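Local structure of homoserine kinase (Cytophaga hutchinsonii, 4P52) at residues R67-T72 with E105-K110; K84-I89 with A123-G128. The protein probably catalyses the ATP-dependent phosphorylation of L-homoserine to O-phospho-L-homoserine, a step on the way to threonine, as a member of the GHMP kinase family. One frame throughout, in Å; residues are numbered along the deposited sequence.

In the fold
Both contacts belong to one beta-alpha-beta unit and its surroundings. Contact 1 pairs the two parallel strands that flank helix 86-98 in the sequence, and its aliphatic face packs against that helix; contact 2 sets the first turn of the helix against helix 120-135. Contact 1 is partly buried, with backbone hydrogen bonds, aliphatic side chains on its helix-facing side, and charges, hydroxyls and a water on the other. Contact 2 is a buried meeting of small side chains, with a single hydrogen bond between hydroxyls. Their centres are about 10 Å apart, and Ile-68 of contact 1 rests on Asn-85 and Ser-88 of contact 2.

Contact 1 (R67-T72 with E105-K110)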
ATOM      1  N   ARG A  67      23.395 -22.183  27.214  1.00 42.89           N
ATOM      2  CA  ARG A  67      23.836 -21.320  28.311  1.00 42.38           C
ATOM      3  C   ARG A  67      24.444 -20.053  27.792  1.00 40.28           C
ATOM      4  O   ARG A  67      25.111 -20.061  26.771  1.00 40.25           O
ATOM      5  CB  ARG A  67      24.894 -22.022  29.171  1.00 44.41           C
ATOM      6  CG  ARG A  67      24.489 -23.380  29.720  1.00 47.84           C
ATOM      7  CD  ARG A  67      25.567 -23.975  30.605  1.00 51.04           C
ATOM      8  NE  ARG A  67      26.868 -24.072  29.940  1.00 52.72           N
ATOM      9  CZ  ARG A  67      27.178 -24.961  28.990  1.00 57.33           C
ATOM     10  NH1 ARG A  67      26.276 -25.851  28.553  1.00 58.55           N
ATOM     11  NH2 ARG A  67      28.403 -24.964  28.465  1.00 57.20           N
ATOM     12  N   ILE A  68      24.253 -18.959  28.506  1.00 39.71           N
ATOM     13  CA  ILE A  68      24.927 -17.729  28.138  1.00 39.47           C
ATOM     14  C   ILE A  68      26.204 -17.519  28.937  1.00 42.76           C
ATOM     15  O   ILE A  68      26.193 -17.382  30.153  1.00 45.13           O
ATOM     16  CB  ILE A  68      24.009 -16.523  28.237  1.00 37.98           C
ATOM     17  CG1 ILE A  68      22.888 -16.723  27.213  1.00 38.73           C
ATOM     18  CG2 ILE A  68      24.818 -15.241  28.022  1.00 36.70           C
ATOM     19  CD1 ILE A  68      21.746 -15.749  27.345  1.00 40.68           C
ATOM     20  N   THR A  69      27.303 -17.485  28.213  1.00 42.42           N
ATOM     21  CA  THR A  69      28.626 -17.440  28.780  1.00 44.65           C
ATOM     22  C   THR A  69      28.985 -16.006  29.087  1.00 44.79           C
ATOM     23  O   THR A  69      29.714 -15.745  30.029  1.00 46.86           O
ATOM     24  CB  THR A  69      29.621 -18.051  27.756  1.00 47.64           C
ATOM     25  OG1 THR A  69      29.661 -19.467  27.947  1.00 51.46           O
ATOM     26  CG2 THR A  69      31.042 -17.446  27.834  1.00 47.43           C
ATOM     27  N   SER A  70      28.484 -15.066  28.295  1.00 43.53           N
ATOM     28  CA  SER A  70      29.015 -13.722  28.344  1.00 43.40           C
ATOM     29  C   SER A  70      28.237 -12.762  27.459  1.00 42.74           C
ATOM     30  O   SER A  70      27.845 -13.116  26.345  1.00 43.01           O
ATOM     31  CB  SER A  70      30.478 -13.765  27.923  1.00 45.50           C
ATOM     32  OG  SER A  70      30.792 -12.675  27.088  1.00 49.09           O
ATOM     33  N   ILE A  71      28.034 -11.545  27.958  1.00 42.35           N
ATOM     34  CA  ILE A  71      27.386 -10.464  27.202  1.00 41.48           C
ATOM     35  C   ILE A  71      28.226  -9.194  27.315  1.00 41.90           C
ATOM     36  O   ILE A  71      28.657  -8.829  28.391  1.00 43.91           O
ATOM     37  CB  ILE A  71      25.940 -10.204  27.694  1.00 40.65           C
ATOM     38  CG1 ILE A  71      25.092 -11.488  27.619  1.00 40.52           C
ATOM     39  CG2 ILE A  71      25.287  -9.106  26.876  1.00 38.68           C
ATOM     40  CD1 ILE A  71      23.681 -11.338  28.157  1.00 39.40           C
ATOM     41  N   THR A  72      28.438  -8.523  26.199  1.00 42.51           N
ATOM     42  CA  THR A  72      29.339  -7.379  26.110  1.00 45.80           C
ATOM     43  C   THR A  72      28.558  -6.289  25.404  1.00 45.17           C
ATOM     44  O   THR A  72      27.695  -6.609  24.568  1.00 41.97           O
ATOM     45  CB  THR A  72      30.546  -7.749  25.215  1.00 49.91           C
ATOM     46  OG1 THR A  72      31.185  -8.906  25.755  1.00 52.76           O
ATOM     47  CG2 THR A  72      31.573  -6.617  25.086  1.00 50.68           C
ATOM     48  N   GLU A 105      27.131 -22.952  24.159  1.00 38.52           N
ATOM     49  CA  GLU A 105      27.463 -21.719  24.874  1.00 39.08           C
ATOM     50  C   GLU A 105      27.349 -20.551  23.932  1.00 36.29           C
ATOM     51  O   GLU A 105      27.771 -20.637  22.776  1.00 36.99           O
ATOM     52  CB  GLU A 105      28.875 -21.752  25.411  1.00 44.20           C
ATOM     53  CG  GLU A 105      29.141 -22.854  26.416  1.00 53.80           C
ATOM     54  CD  GLU A 105      30.609 -22.938  26.823  1.00 64.85           C
ATOM     55  OE1 GLU A 105      31.491 -22.428  26.076  1.00 66.55           O
ATOM     56  OE2 GLU A 105      30.884 -23.525  27.896  1.00 73.28           O
ATOM     57  N   ILE A 106      26.810 -19.448  24.437  1.00 34.08           N
ATOM     58  CA  ILE A 106      26.598 -18.248  23.658  1.00 31.51           C
ATOM     59  C   ILE A 106      27.416 -17.129  24.249  1.00 32.69           C
ATOM     60  O   ILE A 106      27.354 -16.900  25.437  1.00 35.46           O
ATOM     61  CB  ILE A 106      25.106 -17.830  23.707  1.00 29.76           C
ATOM     62  CG1 ILE A 106      24.223 -18.963  23.171  1.00 29.63           C
ATOM     63  CG2 ILE A 106      24.862 -16.500  22.982  1.00 27.20           C
ATOM     64  CD1 ILE A 106      22.789 -18.893  23.622  1.00 29.29           C
ATOM     65  N   GLU A 107      28.189 -16.439  23.423  1.00 33.12           N
ATOM     66  CA  GLU A 107      28.798 -15.175  23.784  1.00 35.35           C
ATOM     67  C   GLU A 107      28.119 -14.146  22.894  1.00 36.20           C
ATOM     68  O   GLU A 107      28.121 -14.280  21.676  1.00 35.94           O
ATOM     69  CB  GLU A 107      30.303 -15.193  23.532  1.00 38.74           C
ATOM     70  CG  GLU A 107      31.077 -16.118  24.459  1.00 47.94           C
ATOM     71  CD  GLU A 107      32.443 -16.556  23.918  1.00 58.55           C
ATOM     72  OE1 GLU A 107      33.023 -15.831  23.076  1.00 63.22           O
ATOM     73  OE2 GLU A 107      32.947 -17.638  24.330  1.00 63.40           O
ATOM     74  N   LEU A 108      27.515 -13.126  23.494  1.00 37.97           N
ATOM     75  CA  LEU A 108      26.807 -12.112  22.719  1.00 37.94           C
ATOM     76  C   LEU A 108      27.506 -10.768  22.790  1.00 37.18           C
ATOM     77  O   LEU A 108      27.796 -10.286  23.869  1.00 40.02           O
ATOM     78  CB  LEU A 108      25.359 -12.001  23.202  1.00 40.17           C
ATOM     79  CG  LEU A 108      24.568 -10.737  22.820  1.00 43.93           C
ATOM     80  CD1 LEU A 108      24.412 -10.524  21.311  1.00 43.61           C
ATOM     81  CD2 LEU A 108      23.195 -10.767  23.482  1.00 47.92           C
ATOM     82  N   THR A 109      27.757 -10.158  21.640  1.00 35.41           N
ATOM     83  CA  THR A 109      28.371  -8.837  21.589  1.00 34.31           C
ATOM     84  C   THR A 109      27.436  -7.823  20.958  1.00 35.46           C
ATOM     85  O   THR A 109      27.178  -7.870  19.759  1.00 35.92           O
ATOM     86  CB  THR A 109      29.649  -8.840  20.735  1.00 35.12           C
ATOM     87  OG1 THR A 109      30.467  -9.970  21.071  1.00 39.17           O
ATOM     88  CG2 THR A 109      30.427  -7.556  20.934  1.00 33.40           C
ATOM     89  N   LYS A 110      26.940  -6.893  21.764  1.00 37.93           N
ATOM     90  CA  LYS A 110      26.195  -5.740  21.258  1.00 38.81           C
ATOM     91  C   LYS A 110      27.150  -4.739  20.640  1.00 42.03           C
ATOM     92  O   LYS A 110      28.046  -4.218  21.314  1.00 46.87           O
ATOM     93  CB  LYS A 110      25.384  -5.053  22.360  1.00 36.93           C
ATOM     94  CG  LYS A 110      24.393  -5.960  23.060  1.00 37.40           C
ATOM     95  CD  LYS A 110      23.296  -6.447  22.131  1.00 40.01           C
ATOM     96  CE  LYS A 110      22.345  -5.318  21.764  1.00 42.32           C
ATOM     97  NZ  LYS A 110      21.092  -5.823  21.134  1.00 42.15           N
TER
HETATM   98  O   HOH W   1      30.297 -11.423  24.586  1.00 44.67           O
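Strands 67-72 and 105-110 are the two parallel strands of a beta-alpha-beta unit, paired from Arg-67 beside Glu-105 to Thr-72 beside Thr-109. Between Ile-68 and Ser-70 the register slips by one residue: Thr-69 is the extra residue of a beta bulge, and its N still bonds Ile-106 O at 2.8 Å. Beyond the bulge the ladder resumes, with Leu-108 N reaching Ser-70 O at 2.9 Å. Arg-67, bent at chi3 (-55°), swings its guanidinium back so that NH2 meets the anti side of Glu-105 OE2 at 2.9 Å, a salt bridge between planes 76° apart. With an alanine in place of this glutamate, the guanidinium would probably lose its acidic mate across the strands, keeping its bonds to Ser-61 OG and Lys-63 O. Thr-69 CG2 lies against Glu-107 CG (3.6 Å), while the Glu-107 carboxylate pairs with Arg-59. One water joins Ser-70 OG, Thr-72 OG1 and Leu-108 O, to which it donates. Branched aliphatic residues suit the other face, where Ile-68 CG1 meets Ile-106 CD1 at 4.2 Å. That face lies beneath helix 86-98, Ile-106 touching Val-87 and Ile-91, while strand 52-61 runs antiparallel along the far edge of 105-110.

Contact 2 (K84-I89 with A123-G128); sequences KNTVSI and ASTVAG
Helix 86-98 comes so near helix 120-135 at its first turn that Val-87 CA and Thr-125 CA lie only 4.8 Å apart, a spacing that favours compact side chains. Val-87 fits because its two methyls diverge. With CG1 anti to the backbone N (chi1 179°), that methyl lies over Gly-128 CA at 4.0 Å, while CG2 turns to the previous turn of the partner helix and rests 3.7 Å from Ser-124 CB and beside the Ser-124 carbonyl oxygen. Glycine suits position 128, since a beta carbon there would point at Val-87 and probably collide with CG1. The Ser-124 hydroxyl is engaged elsewhere, bonded to Asp-54.

Next to this close fit, Thr-86 and Thr-125 cross at about a right angle, and Thr-86 OG1 donates to Thr-125 OG1 at 2.9 Å. The chi1 of -55° sets Thr-125 OG1 beside its own backbone N, where it also bonds the carbonyl oxygen of Ser-121, one turn earlier; a buried hydroxyl is thus held from both helices. Glu-153 of helix 146-157 touches both threonines.

Asn-85 prepares the approach as the N-cap of helix 86-98: its OD1 accepts from Val-87 N at 2.9 Å, with the donor in the carbonyl plane, and its ND2 bonds Pro-79 O. The cap fixes the start of the turn that carries Thr-86 and Val-87.

Close helix-helix packing often uses small residues, here Gly-128, Ser-124 and the threonine pair, with Val-87 fitted between Gly-128 and Ser-124. It ties the crossover helix of a beta-alpha-beta unit to the helix that begins within the glycine- and serine-rich segment, which in GHMP kinases forms the phosphate-binding loop for ATP and probably does so here.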
ATOM      1  N   LYS A  84      15.243 -16.481  30.062  1.00 57.01           N
ATOM      2  CA  LYS A  84      14.796 -15.094  29.989  1.00 56.64           C
ATOM      3  C   LYS A  84      15.407 -14.314  28.825  1.00 54.27           C
ATOM      4  O   LYS A  84      14.970 -13.199  28.554  1.00 54.48           O
ATOM      5  CB  LYS A  84      15.106 -14.351  31.291  1.00 59.48           C
ATOM      6  CG  LYS A  84      14.133 -14.630  32.430  1.00 64.56           C
ATOM      7  CD  LYS A  84      14.517 -13.858  33.683  1.00 66.39           C
ATOM      8  CE  LYS A  84      13.643 -14.259  34.852  1.00 69.22           C
ATOM      9  NZ  LYS A  84      14.507 -14.453  36.049  1.00 70.73           N
ATOM     10  N   ASN A  85      16.418 -14.879  28.157  1.00 50.50           N
ATOM     11  CA  ASN A  85      17.129 -14.162  27.095  1.00 47.09           C
ATOM     12  C   ASN A  85      16.684 -14.572  25.701  1.00 44.64           C
ATOM     13  O   ASN A  85      16.539 -15.766  25.392  1.00 46.07           O
ATOM     14  CB  ASN A  85      18.651 -14.299  27.228  1.00 47.36           C
ATOM     15  CG  ASN A  85      19.410 -13.385  26.264  1.00 46.46           C
ATOM     16  OD1 ASN A  85      19.223 -13.452  25.049  1.00 49.56           O
ATOM     17  ND2 ASN A  85      20.280 -12.535  26.806  1.00 43.50           N
ATOM     18  N   THR A  86      16.499 -13.568  24.859  1.00 40.07           N
ATOM     19  CA  THR A  86      15.915 -13.782  23.553  1.00 42.17           C
ATOM     20  C   THR A  86      16.700 -14.779  22.677  1.00 41.80           C
ATOM     21  O   THR A  86      16.109 -15.635  22.015  1.00 43.51           O
ATOM     22  CB  THR A  86      15.640 -12.438  22.827  1.00 42.90           C
ATOM     23  OG1 THR A  86      14.812 -12.693  21.703  1.00 47.10           O
ATOM     24  CG2 THR A  86      16.917 -11.751  22.352  1.00 40.22           C
ATOM     25  N   VAL A  87      18.023 -14.694  22.723  1.00 38.90           N
ATOM     26  CA  VAL A  87      18.892 -15.504  21.888  1.00 37.03           C
ATOM     27  C   VAL A  87      18.868 -16.968  22.327  1.00 38.39           C
ATOM     28  O   VAL A  87      18.716 -17.866  21.505  1.00 39.48           O
ATOM     29  CB  VAL A  87      20.330 -14.970  21.939  1.00 35.75           C
ATOM     30  CG1 VAL A  87      21.254 -15.831  21.096  1.00 35.55           C
ATOM     31  CG2 VAL A  87      20.380 -13.522  21.483  1.00 33.25           C
ATOM     32  N   SER A  88      19.007 -17.208  23.623  1.00 38.51           N
ATOM     33  CA  SER A  88      18.975 -18.566  24.142  1.00 39.64           C
ATOM     34  C   SER A  88      17.601 -19.241  23.990  1.00 40.74           C
ATOM     35  O   SER A  88      17.528 -20.448  23.718  1.00 40.16           O
ATOM     36  CB  SER A  88      19.495 -18.617  25.584  1.00 41.06           C
ATOM     37  OG  SER A  88      19.045 -17.503  26.327  1.00 43.10           O
ATOM     38  N   ILE A  89      16.521 -18.462  24.130  1.00 42.13           N
ATOM     39  CA  ILE A  89      15.163 -19.005  23.964  1.00 42.62           C
ATOM     40  C   ILE A  89      15.003 -19.485  22.529  1.00 41.86           C
ATOM     41  O   ILE A  89      14.576 -20.610  22.294  1.00 44.03           O
ATOM     42  CB  ILE A  89      14.047 -17.994  24.356  1.00 43.56           C
ATOM     43  CG1 ILE A  89      14.048 -17.744  25.873  1.00 45.22           C
ATOM     44  CG2 ILE A  89      12.660 -18.477  23.901  1.00 41.65           C
ATOM     45  CD1 ILE A  89      13.309 -16.477  26.291  1.00 45.01           C
ATOM     46  N   ALA A 123      18.224  -8.207  15.969  1.00 27.02           N
ATOM     47  CA  ALA A 123      19.545  -8.496  15.425  1.00 26.68           C
ATOM     48  C   ALA A 123      20.216  -9.615  16.218  1.00 27.32           C
ATOM     49  O   ALA A 123      20.739 -10.571  15.637  1.00 25.55           O
ATOM     50  CB  ALA A 123      20.411  -7.236  15.410  1.00 25.77           C
ATOM     51  N   SER A 124      20.141  -9.518  17.542  1.00 27.79           N
ATOM     52  CA  SER A 124      20.674 -10.554  18.416  1.00 29.72           C
ATOM     53  C   SER A 124      20.031 -11.904  18.143  1.00 29.89           C
ATOM     54  O   SER A 124      20.710 -12.941  18.038  1.00 30.18           O
ATOM     55  CB  SER A 124      20.413 -10.155  19.860  1.00 34.11           C
ATOM     56  OG  SER A 124      21.296  -9.107  20.234  1.00 39.23           O
ATOM     57  N   THR A 125      18.706 -11.882  18.043  1.00 29.49           N
ATOM     58  CA  THR A 125      17.915 -13.080  17.913  1.00 30.08           C
ATOM     59  C   THR A 125      18.182 -13.740  16.563  1.00 29.83           C
ATOM     60  O   THR A 125      18.363 -14.968  16.490  1.00 31.53           O
ATOM     61  CB  THR A 125      16.431 -12.723  18.020  1.00 32.57           C
ATOM     62  OG1 THR A 125      16.208 -12.019  19.250  1.00 35.48           O
ATOM     63  CG2 THR A 125      15.586 -13.963  17.993  1.00 33.07           C
ATOM     64  N   VAL A 126      18.215 -12.918  15.505  1.00 26.78           N
ATOM     65  CA  VAL A 126      18.470 -13.397  14.153  1.00 25.04           C
ATOM     66  C   VAL A 126      19.908 -13.952  14.089  1.00 24.85           C
ATOM     67  O   VAL A 126      20.134 -15.031  13.536  1.00 25.43           O
ATOM     68  CB  VAL A 126      18.232 -12.278  13.120  1.00 23.60           C
ATOM     69  CG1 VAL A 126      18.839 -12.620  11.784  1.00 23.11           C
ATOM     70  CG2 VAL A 126      16.748 -12.017  12.968  1.00 23.36           C
ATOM     71  N   ALA A 127      20.861 -13.238  14.685  1.00 23.06           N
ATOM     72  CA  ALA A 127      22.212 -13.737  14.788  1.00 23.33           C
ATOM     73  C   ALA A 127      22.293 -15.132  15.426  1.00 24.85           C
ATOM     74  O   ALA A 127      22.939 -16.033  14.858  1.00 25.69           O
ATOM     75  CB  ALA A 127      23.104 -12.752  15.512  1.00 23.12           C
ATOM     76  N   GLY A 128      21.609 -15.337  16.549  1.00 24.39           N
ATOM     77  CA  GLY A 128      21.621 -16.645  17.204  1.00 25.13           C
ATOM     78  C   GLY A 128      21.050 -17.773  16.360  1.00 26.46           C
ATOM     79  O   GLY A 128      21.618 -18.872  16.297  1.00 27.65           O
TER